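Local coordinates for protein yahD a copper inducible hydrolase (Lactococcus lactis subsp. lactis, PDB 3OG9) that is induced by copper, probably acts as a hydrolase of the alpha/beta hydrolase fold, and binds D-malate in a pocket, at residues Glu34-Ile39 with His43-Ile48. Residues are numbered along the deposited sequence; the frame is centred on the assembly and turned at random. Where two conformers were deposited one is given.
Sequences EIAEMI and HPILSI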
ATOM      1  N   GLU A  34      13.410  -5.569   4.807  1.00  7.80           N
ATOM      2  CA  GLU A  34      13.502  -6.613   5.833  1.00  7.48           C
ATOM      3  C   GLU A  34      12.154  -7.023   6.361  1.00  7.84           C
ATOM      4  O   GLU A  34      11.945  -8.200   6.661  1.00  9.41           O
ATOM      5  CB  GLU A  34      14.421  -6.182   6.987  1.00  7.94           C
ATOM      6  CG  GLU A  34      15.892  -6.213   6.578  1.00  9.54           C
ATOM      7  CD  GLU A  34      16.828  -5.893   7.734  1.00 13.88           C
ATOM      8  OE1 GLU A  34      16.546  -4.946   8.491  1.00 11.70           O
ATOM      9  OE2 GLU A  34      17.846  -6.602   7.871  1.00 19.57           O
ATOM     10  N   ILE A  35      11.219  -6.075   6.441  1.00  7.32           N
ATOM     11  CA  ILE A  35       9.861  -6.386   6.860  1.00  8.06           C
ATOM     12  C   ILE A  35       9.212  -7.368   5.852  1.00  7.71           C
ATOM     13  O   ILE A  35       8.604  -8.383   6.249  1.00  8.67           O
ATOM     14  CB  ILE A  35       9.000  -5.072   7.012  1.00  7.69           C
ATOM     15  CG1 ILE A  35       9.535  -4.178   8.132  1.00 11.28           C
ATOM     16  CG2 ILE A  35       7.513  -5.346   7.296  1.00  7.15           C
ATOM     17  CD1 ILE A  35       9.492  -4.791   9.417  1.00 13.25           C
ATOM     18  N   ALA A  36       9.299  -7.040   4.567  1.00  6.95           N
ATOM     19  CA  ALA A  36       8.726  -7.925   3.518  1.00  7.66           C
ATOM     20  C   ALA A  36       9.351  -9.316   3.564  1.00  8.05           C
ATOM     21  O   ALA A  36       8.662 -10.307   3.387  1.00  8.67           O
ATOM     22  CB  ALA A  36       8.924  -7.326   2.110  1.00  7.15           C
ATOM     23  N   GLU A  37      10.663  -9.370   3.791  1.00  8.10           N
ATOM     24  CA  GLU A  37      11.369 -10.628   3.949  1.00  9.75           C
ATOM     25  C   GLU A  37      10.833 -11.486   5.118  1.00  9.29           C
ATOM     26  O   GLU A  37      10.851 -12.708   5.019  1.00  8.95           O
ATOM     27  CB  GLU A  37      12.879 -10.399   4.052  1.00 10.22           C
ATOM     28  CG  GLU A  37      13.510 -10.087   2.691  1.00 11.79           C
ATOM     29  CD  GLU A  37      14.904  -9.450   2.764  1.00 14.39           C
ATOM     30  OE1 GLU A  37      15.558  -9.380   1.690  1.00 19.61           O
ATOM     31  OE2 GLU A  37      15.366  -9.010   3.854  1.00 19.48           O
ATOM     32  N   MET A  38      10.343 -10.852   6.180  0.50  9.06           N
ATOM     33  CA  MET A  38       9.691 -11.581   7.290  0.50 10.08           C
ATOM     34  C   MET A  38       8.260 -12.023   6.955  0.50  9.01           C
ATOM     35  O   MET A  38       7.834 -13.122   7.331  0.50  8.43           O
ATOM     36  CB  MET A  38       9.694 -10.752   8.590  0.50  9.96           C
ATOM     37  CG  MET A  38      11.066 -10.594   9.226  0.50 11.82           C
ATOM     38  SD  MET A  38      11.068 -10.042  10.960  0.50 14.35           S
ATOM     39  CE  MET A  38      10.370 -11.494  11.750  0.50 15.14           C
ATOM     40  N   ILE A  39       7.527 -11.174   6.241  1.00  8.33           N
ATOM     41  CA  ILE A  39       6.151 -11.458   5.883  1.00  7.69           C
ATOM     42  C   ILE A  39       6.022 -12.570   4.830  1.00  8.16           C
ATOM     43  O   ILE A  39       5.164 -13.458   4.944  1.00  7.93           O
ATOM     44  CB  ILE A  39       5.463 -10.183   5.388  1.00  7.64           C
ATOM     45  CG1 ILE A  39       5.358  -9.159   6.530  1.00  6.71           C
ATOM     46  CG2 ILE A  39       4.051 -10.479   4.784  1.00  7.20           C
ATOM     47  CD1 ILE A  39       4.890  -7.779   6.054  1.00  5.66           C
ATOM     48  N   HIS A  43      10.043 -14.537  -1.451  1.00  8.38           N
ATOM     49  CA  HIS A  43       9.315 -13.929  -2.574  1.00  7.89           C
ATOM     50  C   HIS A  43      10.164 -12.825  -3.202  1.00  6.91           C
ATOM     51  O   HIS A  43      10.819 -12.084  -2.488  1.00  6.99           O
ATOM     52  CB  HIS A  43       7.958 -13.356  -2.124  1.00  6.44           C
ATOM     53  CG  HIS A  43       6.937 -14.404  -1.781  1.00  8.35           C
ATOM     54  ND1 HIS A  43       5.751 -14.534  -2.470  1.00 12.04           N
ATOM     55  CD2 HIS A  43       6.905 -15.346  -0.807  1.00  9.52           C
ATOM     56  CE1 HIS A  43       5.036 -15.519  -1.944  1.00 11.36           C
ATOM     57  NE2 HIS A  43       5.705 -16.017  -0.922  1.00  9.35           N
ATOM     58  N   PRO A  44      10.142 -12.711  -4.543  1.00  7.59           N
ATOM     59  CA  PRO A  44      10.839 -11.602  -5.195  1.00  7.67           C
ATOM     60  C   PRO A  44      10.304 -10.270  -4.642  1.00  7.73           C
ATOM     61  O   PRO A  44       9.126 -10.177  -4.267  1.00  6.72           O
ATOM     62  CB  PRO A  44      10.414 -11.723  -6.667  1.00  8.03           C
ATOM     63  CG  PRO A  44      10.059 -13.198  -6.832  1.00  9.24           C
ATOM     64  CD  PRO A  44       9.453 -13.598  -5.498  1.00  7.39           C
ATOM     65  N   ILE A  45      11.144  -9.250  -4.636  1.00  7.08           N
ATOM     66  CA  ILE A  45      10.742  -7.967  -4.058  1.00  7.20           C
ATOM     67  C   ILE A  45      10.995  -6.870  -5.064  1.00  8.18           C
ATOM     68  O   ILE A  45      12.083  -6.806  -5.621  1.00  8.70           O
ATOM     69  CB  ILE A  45      11.514  -7.656  -2.755  1.00  6.47           C
ATOM     70  CG1 ILE A  45      10.948  -8.492  -1.599  1.00  6.83           C
ATOM     71  CG2 ILE A  45      11.457  -6.106  -2.412  1.00  6.67           C
ATOM     72  CD1 ILE A  45      11.857  -8.525  -0.369  1.00  7.43           C
ATOM     73  N   LEU A  46       9.962  -6.061  -5.326  1.00  8.02           N
ATOM     74  CA  LEU A  46      10.101  -4.833  -6.073  1.00  7.84           C
ATOM     75  C   LEU A  46       9.690  -3.669  -5.165  1.00  7.48           C
ATOM     76  O   LEU A  46       8.582  -3.650  -4.655  1.00  7.21           O
ATOM     77  CB  LEU A  46       9.184  -4.854  -7.303  1.00  7.85           C
ATOM     78  CG  LEU A  46       9.410  -3.658  -8.256  1.00 10.29           C
ATOM     79  CD1 LEU A  46      10.844  -3.626  -8.795  1.00 10.79           C
ATOM     80  CD2 LEU A  46       8.402  -3.759  -9.391  1.00 10.30           C
ATOM     81  N   SER A  47      10.585  -2.708  -4.966  1.00  6.34           N
ATOM     82  CA  SER A  47      10.300  -1.590  -4.040  1.00  6.07           C
ATOM     83  C   SER A  47      10.606  -0.291  -4.742  1.00  5.94           C
ATOM     84  O   SER A  47      11.741  -0.071  -5.126  1.00  5.18           O
ATOM     85  CB  SER A  47      11.177  -1.730  -2.785  1.00  6.29           C
ATOM     86  OG  SER A  47      10.845  -0.737  -1.818  1.00  9.27           O
ATOM     87  N   ILE A  48       9.600   0.573  -4.918  1.00  5.87           N
ATOM     88  CA  ILE A  48       9.745   1.790  -5.720  1.00  7.30           C
ATOM     89  C   ILE A  48       9.551   3.057  -4.849  1.00  7.41           C
ATOM     90  O   ILE A  48       8.532   3.165  -4.143  1.00  7.72           O
ATOM     91  CB  ILE A  48       8.696   1.811  -6.891  1.00  7.35           C
ATOM     92  CG1 ILE A  48       8.902   0.630  -7.861  1.00  8.62           C
ATOM     93  CG2 ILE A  48       8.731   3.165  -7.664  1.00  7.22           C
ATOM     94  CD1 ILE A  48       7.691   0.382  -8.774  1.00  6.03           C
TER
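The carboxylate of Glu37 is the flat group beside this contact, but Ile45 meets the methylene CG that precedes it. The methyl CD1 of Ile45 touches CG of Glu37 at 3.8 Å, and OE1 of Glu37 lies slightly farther from Ile45 CD1, at 4.3 Å. OE1 of Glu37 forms a salt bridge with NZ of Lys10 on the neighbouring strand 7-10. The two side chains, Glu37 and Ile45, run roughly at right angles. Beyond CG, Glu37 is extended, which carries its charge past the methyl while the CH2 part rests on it.

The same CD1 also packs on CB of Ala36, at 4.0 Å. Seen from CD1, these two partners lie about 90° apart. The methyl thus sits in the notch between two successive helix residues. Ile45 reaches it because CG1 is anti to the carbonyl carbon (chi1 -76°) and the chain then continues nearly straight to CD1 (chi2 165°). No hydrogen bond joins 34-39 to 43-48, and they bury just 103 Å² between them.

The contact belongs to a beta-alpha-beta unit. Strand 19-22 leads into helix 33-39, and strand 45-48 returns parallel to strand 19-22. This places the helix against the sheet of the alpha/beta hydrolase fold. Leu21 of strand 19-22 touches both Ala36 and Ile45, so the buried apolar patch continues onto the next strand. Leu46 and Ile48 pack on helix 76-97 across the sheet.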